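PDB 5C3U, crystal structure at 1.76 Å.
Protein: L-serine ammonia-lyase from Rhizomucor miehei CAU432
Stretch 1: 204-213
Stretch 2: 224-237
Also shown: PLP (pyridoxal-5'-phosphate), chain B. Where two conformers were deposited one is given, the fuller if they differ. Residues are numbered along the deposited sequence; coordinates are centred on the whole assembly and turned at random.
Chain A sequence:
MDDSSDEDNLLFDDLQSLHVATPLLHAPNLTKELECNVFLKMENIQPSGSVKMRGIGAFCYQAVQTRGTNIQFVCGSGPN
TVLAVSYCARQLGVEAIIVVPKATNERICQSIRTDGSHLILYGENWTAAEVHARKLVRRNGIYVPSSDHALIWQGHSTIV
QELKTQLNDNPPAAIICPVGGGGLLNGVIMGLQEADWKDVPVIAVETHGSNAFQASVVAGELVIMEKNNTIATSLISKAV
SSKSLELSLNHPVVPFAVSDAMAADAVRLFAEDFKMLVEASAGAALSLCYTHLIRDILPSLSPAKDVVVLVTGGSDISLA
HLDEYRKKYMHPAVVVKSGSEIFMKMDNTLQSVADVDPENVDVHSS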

# COMPACT_ATOMS: atom_id res chain seq x y z
N ALA A 204 -3.26 -9.70 -6.94
CA ALA A 204 -3.49 -9.12 -5.61
C ALA A 204 -2.70 -9.94 -4.61
O ALA A 204 -3.08 -11.04 -4.29
CB ALA A 204 -4.98 -9.14 -5.27
N VAL A 205 -1.61 -9.37 -4.07
CA VAL A 205 -0.69 -10.17 -3.25
C VAL A 205 -0.82 -9.86 -1.75
O VAL A 205 -0.88 -8.71 -1.35
CB VAL A 205 0.78 -10.03 -3.73
CG1 VAL A 205 1.20 -8.57 -3.82
CG2 VAL A 205 1.72 -10.80 -2.80
N GLU A 206 -0.85 -10.92 -0.95
CA GLU A 206 -0.90 -10.83 0.51
C GLU A 206 0.17 -11.80 1.03
O GLU A 206 0.79 -12.52 0.25
CB GLU A 206 -2.29 -11.28 1.02
CG GLU A 206 -3.42 -10.28 0.80
CD GLU A 206 -4.80 -10.82 1.21
OE1 GLU A 206 -5.20 -11.89 0.69
OE2 GLU A 206 -5.47 -10.17 2.05
N THR A 207 0.40 -11.79 2.34
CA THR A 207 1.24 -12.81 2.95
C THR A 207 0.33 -13.80 3.65
O THR A 207 -0.78 -13.43 4.03
CB THR A 207 2.24 -12.26 3.99
OG1 THR A 207 1.53 -11.68 5.09
CG2 THR A 207 3.22 -11.26 3.34
N HIS A 208 0.81 -15.03 3.86
CA HIS A 208 -0.03 -16.07 4.46
C HIS A 208 -0.54 -15.68 5.82
O HIS A 208 -1.64 -16.08 6.21
CB HIS A 208 0.73 -17.39 4.54
CG HIS A 208 1.12 -17.94 3.19
ND1 HIS A 208 2.39 -18.29 2.90
CD2 HIS A 208 0.36 -18.22 2.06
CE1 HIS A 208 2.44 -18.74 1.63
NE2 HIS A 208 1.21 -18.69 1.12
N GLY A 209 0.25 -14.90 6.55
CA GLY A 209 -0.10 -14.47 7.91
C GLY A 209 -1.33 -13.59 8.02
O GLY A 209 -1.91 -13.49 9.08
N SER A 210 -1.74 -12.95 6.92
CA SER A 210 -2.95 -12.12 6.93
C SER A 210 -3.58 -12.05 5.53
O SER A 210 -3.30 -11.14 4.74
CB SER A 210 -2.64 -10.70 7.47
OG SER A 210 -3.83 -9.97 7.71
N ASN A 211 -4.41 -13.04 5.20
CA ASN A 211 -4.83 -13.18 3.82
C ASN A 211 -6.34 -12.99 3.63
O ASN A 211 -7.00 -13.75 2.89
CB ASN A 211 -4.34 -14.55 3.27
CG ASN A 211 -5.15 -15.73 3.81
OD1 ASN A 211 -5.61 -15.73 4.96
ND2 ASN A 211 -5.30 -16.75 2.98
N ALA A 212 -6.89 -11.95 4.27
CA ALA A 212 -8.36 -11.77 4.26
C ALA A 212 -8.95 -11.63 2.86
O ALA A 212 -10.04 -12.15 2.59
CB ALA A 212 -8.78 -10.59 5.14
N PHE A 213 -8.24 -10.96 1.96
CA PHE A 213 -8.76 -10.83 0.60
C PHE A 213 -8.89 -12.18 -0.09
O PHE A 213 -9.96 -12.51 -0.62
CB PHE A 213 -7.92 -9.89 -0.27
CG PHE A 213 -8.46 -9.76 -1.67
CD1 PHE A 213 -9.68 -9.12 -1.90
CD2 PHE A 213 -7.78 -10.30 -2.76
CE1 PHE A 213 -10.20 -9.01 -3.19
CE2 PHE A 213 -8.29 -10.19 -4.05
CZ PHE A 213 -9.50 -9.53 -4.27
N1 PLP B . 1.89 -1.31 0.87
C2 PLP B . 2.14 -0.27 1.67
C2A PLP B . 3.55 0.14 2.05
C3 PLP B . 1.02 0.50 2.22
O3 PLP B . 1.24 1.57 3.04
C4 PLP B . -0.34 0.07 1.81
C4A PLP B . -1.51 0.82 2.30
C5 PLP B . -0.50 -1.10 0.92
C6 PLP B . 0.67 -1.74 0.48
C5A PLP B . -1.87 -1.60 0.46
O4P PLP B . -2.85 -1.17 1.40
P PLP B . -4.46 -1.27 1.28
O1P PLP B . -4.96 -0.08 0.54
O2P PLP B . -4.83 -2.62 0.64
O3P PLP B . -4.78 -1.26 2.74
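Stretch 2 (224-237) IMEKNNTIATSLIS

The contact is held at its tightest point by two threonine hydroxyls: Thr207 OG1 donates a hydrogen bond to Thr230 OG1 at 2.8 Å. Thr230 OG1 in turn accepts from the backbone of its own stretch, Ala232 N lying 3.1 Å from Thr230 OG1, so this one oxygen both fixes a bend in stretch 2 and ties it to the end of the strand. A threonine side chain suits such a place because its methyl can pack while its hydroxyl bonds: Thr207 CG2 rests 3.9 Å from Ala232 CB.

Stretch 1 runs as a strand through Thr207, reverses in a type I turn from Thr207 to Ser210, closed by Ser210 N to Thr207 O at 3.1 Å, and enters a helix at Ala212. Stretch 2 is mostly irregular, with a short 3-10 segment at 233-235, and no single crossing angle describes it. Its chain first passes the helix start, where Met225 faces Ala212, then follows the turn, where Thr230 faces Gly209, and after the 3-10 segment comes back so that Leu235 faces Glu206 and Ile236 faces Ser210.

Gly209 is the closest backbone approach, its CA 5.2 Å from Thr230 CA. A CB here would point toward stretch 2 and fall 2.5 Å from Asn229 O, a clash, so the lack of a side chain permits the approach. The carbonyl of Gly209 takes two partners: Asn228 ND2 donates to Gly209 O at 3.0 Å, nearly straight, and water 1 donates to Gly209 O at 2.8 Å while accepting from Asn229 N, also at 2.8 Å.

Ser210, the residue most covered by stretch 2, sits in the corner where its two passes come near each other; its small side chain lies against both. Its CB lies 4.1 Å from Thr230 CG2, and its OG accepts a weak bond from Ser237 N at 3.5 Å. Water 2 strengthens this corner, 2.6 Å from Ser210 OG, accepting from Ala212 N at 3.1 Å and donating to Ser237 O at 3.0 Å.

The flanks are more apolar. Met225, long and unbranched, extends with chi2 and chi3 both t to bring its CE within 3.8 Å of Ala212 CA and 3.2 Å of Asn211 OD1; the methyl of Ala212 makes an apolar contact with it, CB lying 4.3 Å from Met225 SD. Leu235 points toward the strand, with CD1 4.1 Å from Val205 O, while its other methyl, CD2, lies 3.7 Å from PLP C6, so this forked side chain touches both strand and cofactor.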

# COMPACT_ATOMS: atom_id res chain seq x y z
N ILE A 224 -13.56 -12.51 8.55
CA ILE A 224 -13.02 -11.71 9.65
C ILE A 224 -11.90 -12.45 10.39
O ILE A 224 -12.06 -13.60 10.79
CB ILE A 224 -14.12 -11.30 10.68
CG1 ILE A 224 -15.43 -10.89 9.99
CG2 ILE A 224 -13.62 -10.19 11.62
CD1 ILE A 224 -15.32 -9.78 8.97
N MET A 225 -10.77 -11.78 10.57
CA MET A 225 -9.60 -12.42 11.18
C MET A 225 -9.12 -11.60 12.36
O MET A 225 -8.99 -10.37 12.23
CB MET A 225 -8.45 -12.51 10.18
CG MET A 225 -8.65 -13.53 9.08
SD MET A 225 -7.30 -13.52 7.89
CE MET A 225 -8.07 -14.66 6.73
N GLU A 226 -8.85 -12.25 13.48
CA GLU A 226 -8.26 -11.56 14.64
C GLU A 226 -6.91 -12.15 15.04
O GLU A 226 -6.72 -13.36 15.01
CB GLU A 226 -9.19 -11.64 15.86
CG GLU A 226 -10.65 -11.28 15.64
CD GLU A 226 -11.58 -12.01 16.61
OE1 GLU A 226 -12.60 -12.57 16.16
OE2 GLU A 226 -11.28 -12.06 17.82
N LYS A 227 -5.99 -11.28 15.47
CA LYS A 227 -4.70 -11.63 16.10
C LYS A 227 -3.60 -11.95 15.09
O LYS A 227 -2.52 -12.37 15.46
CB LYS A 227 -4.80 -12.75 17.18
CG LYS A 227 -5.81 -12.47 18.30
CD LYS A 227 -5.46 -11.22 19.11
CE LYS A 227 -6.39 -11.04 20.31
NZ LYS A 227 -7.77 -10.57 19.98
N ASN A 228 -3.89 -11.71 13.81
CA ASN A 228 -2.94 -11.99 12.74
C ASN A 228 -1.71 -11.13 12.90
O ASN A 228 -1.78 -10.01 13.41
CB ASN A 228 -3.58 -11.74 11.38
CG ASN A 228 -4.78 -12.63 11.13
OD1 ASN A 228 -5.82 -12.48 11.79
ND2 ASN A 228 -4.64 -13.56 10.20
N ASN A 229 -0.58 -11.67 12.48
CA ASN A 229 0.63 -10.87 12.43
C ASN A 229 1.44 -11.34 11.21
O ASN A 229 1.16 -12.40 10.63
CB ASN A 229 1.40 -10.96 13.74
CG ASN A 229 2.31 -9.74 13.98
OD1 ASN A 229 2.36 -8.83 13.15
ND2 ASN A 229 3.01 -9.73 15.10
N THR A 230 2.37 -10.49 10.76
CA THR A 230 3.20 -10.76 9.59
C THR A 230 4.18 -9.60 9.60
O THR A 230 3.86 -8.53 10.12
CB THR A 230 2.39 -10.85 8.26
OG1 THR A 230 3.24 -10.67 7.12
CG2 THR A 230 1.29 -9.78 8.16
N ILE A 231 5.38 -9.82 9.05
CA ILE A 231 6.34 -8.74 8.87
C ILE A 231 5.79 -7.64 7.94
O ILE A 231 6.25 -6.49 7.98
CB ILE A 231 7.74 -9.25 8.40
CG1 ILE A 231 7.71 -9.80 6.98
CG2 ILE A 231 8.30 -10.29 9.38
CD1 ILE A 231 9.09 -10.16 6.45
N ALA A 232 4.78 -7.98 7.14
CA ALA A 232 4.21 -7.01 6.21
C ALA A 232 3.12 -6.22 6.96
O ALA A 232 1.93 -6.45 6.81
CB ALA A 232 3.65 -7.71 4.97
N THR A 233 3.57 -5.25 7.76
CA THR A 233 2.68 -4.58 8.71
C THR A 233 1.50 -3.90 8.03
O THR A 233 0.38 -3.95 8.57
CB THR A 233 3.47 -3.49 9.48
OG1 THR A 233 4.65 -4.08 10.03
CG2 THR A 233 2.61 -2.85 10.59
N SER A 234 1.72 -3.29 6.86
CA SER A 234 0.67 -2.53 6.21
C SER A 234 -0.36 -3.42 5.53
O SER A 234 -1.39 -2.94 5.09
CB SER A 234 1.21 -1.49 5.24
OG SER A 234 2.03 -0.59 5.96
N LEU A 235 -0.08 -4.71 5.48
CA LEU A 235 -1.02 -5.67 4.87
C LEU A 235 -1.90 -6.37 5.88
O LEU A 235 -2.80 -7.13 5.50
CB LEU A 235 -0.27 -6.71 3.99
CG LEU A 235 0.63 -6.16 2.85
CD1 LEU A 235 1.09 -7.26 1.90
CD2 LEU A 235 -0.00 -4.99 2.07
N ILE A 236 -1.67 -6.13 7.17
CA ILE A 236 -2.54 -6.67 8.21
C ILE A 236 -3.91 -5.96 8.15
O ILE A 236 -3.99 -4.74 8.19
CB ILE A 236 -1.92 -6.50 9.61
CG1 ILE A 236 -0.57 -7.23 9.69
CG2 ILE A 236 -2.88 -6.97 10.71
CD1 ILE A 236 0.26 -6.90 10.92
N SER A 237 -5.00 -6.73 8.01
CA SER A 237 -6.33 -6.16 8.12
C SER A 237 -7.25 -7.23 8.73
O SER A 237 -7.06 -8.43 8.46
CB SER A 237 -6.85 -5.72 6.75
OG SER A 237 -8.04 -4.96 6.85
O HOH W 1 -0.92 -14.30 11.53
O HOH W 2 -5.81 -9.67 6.05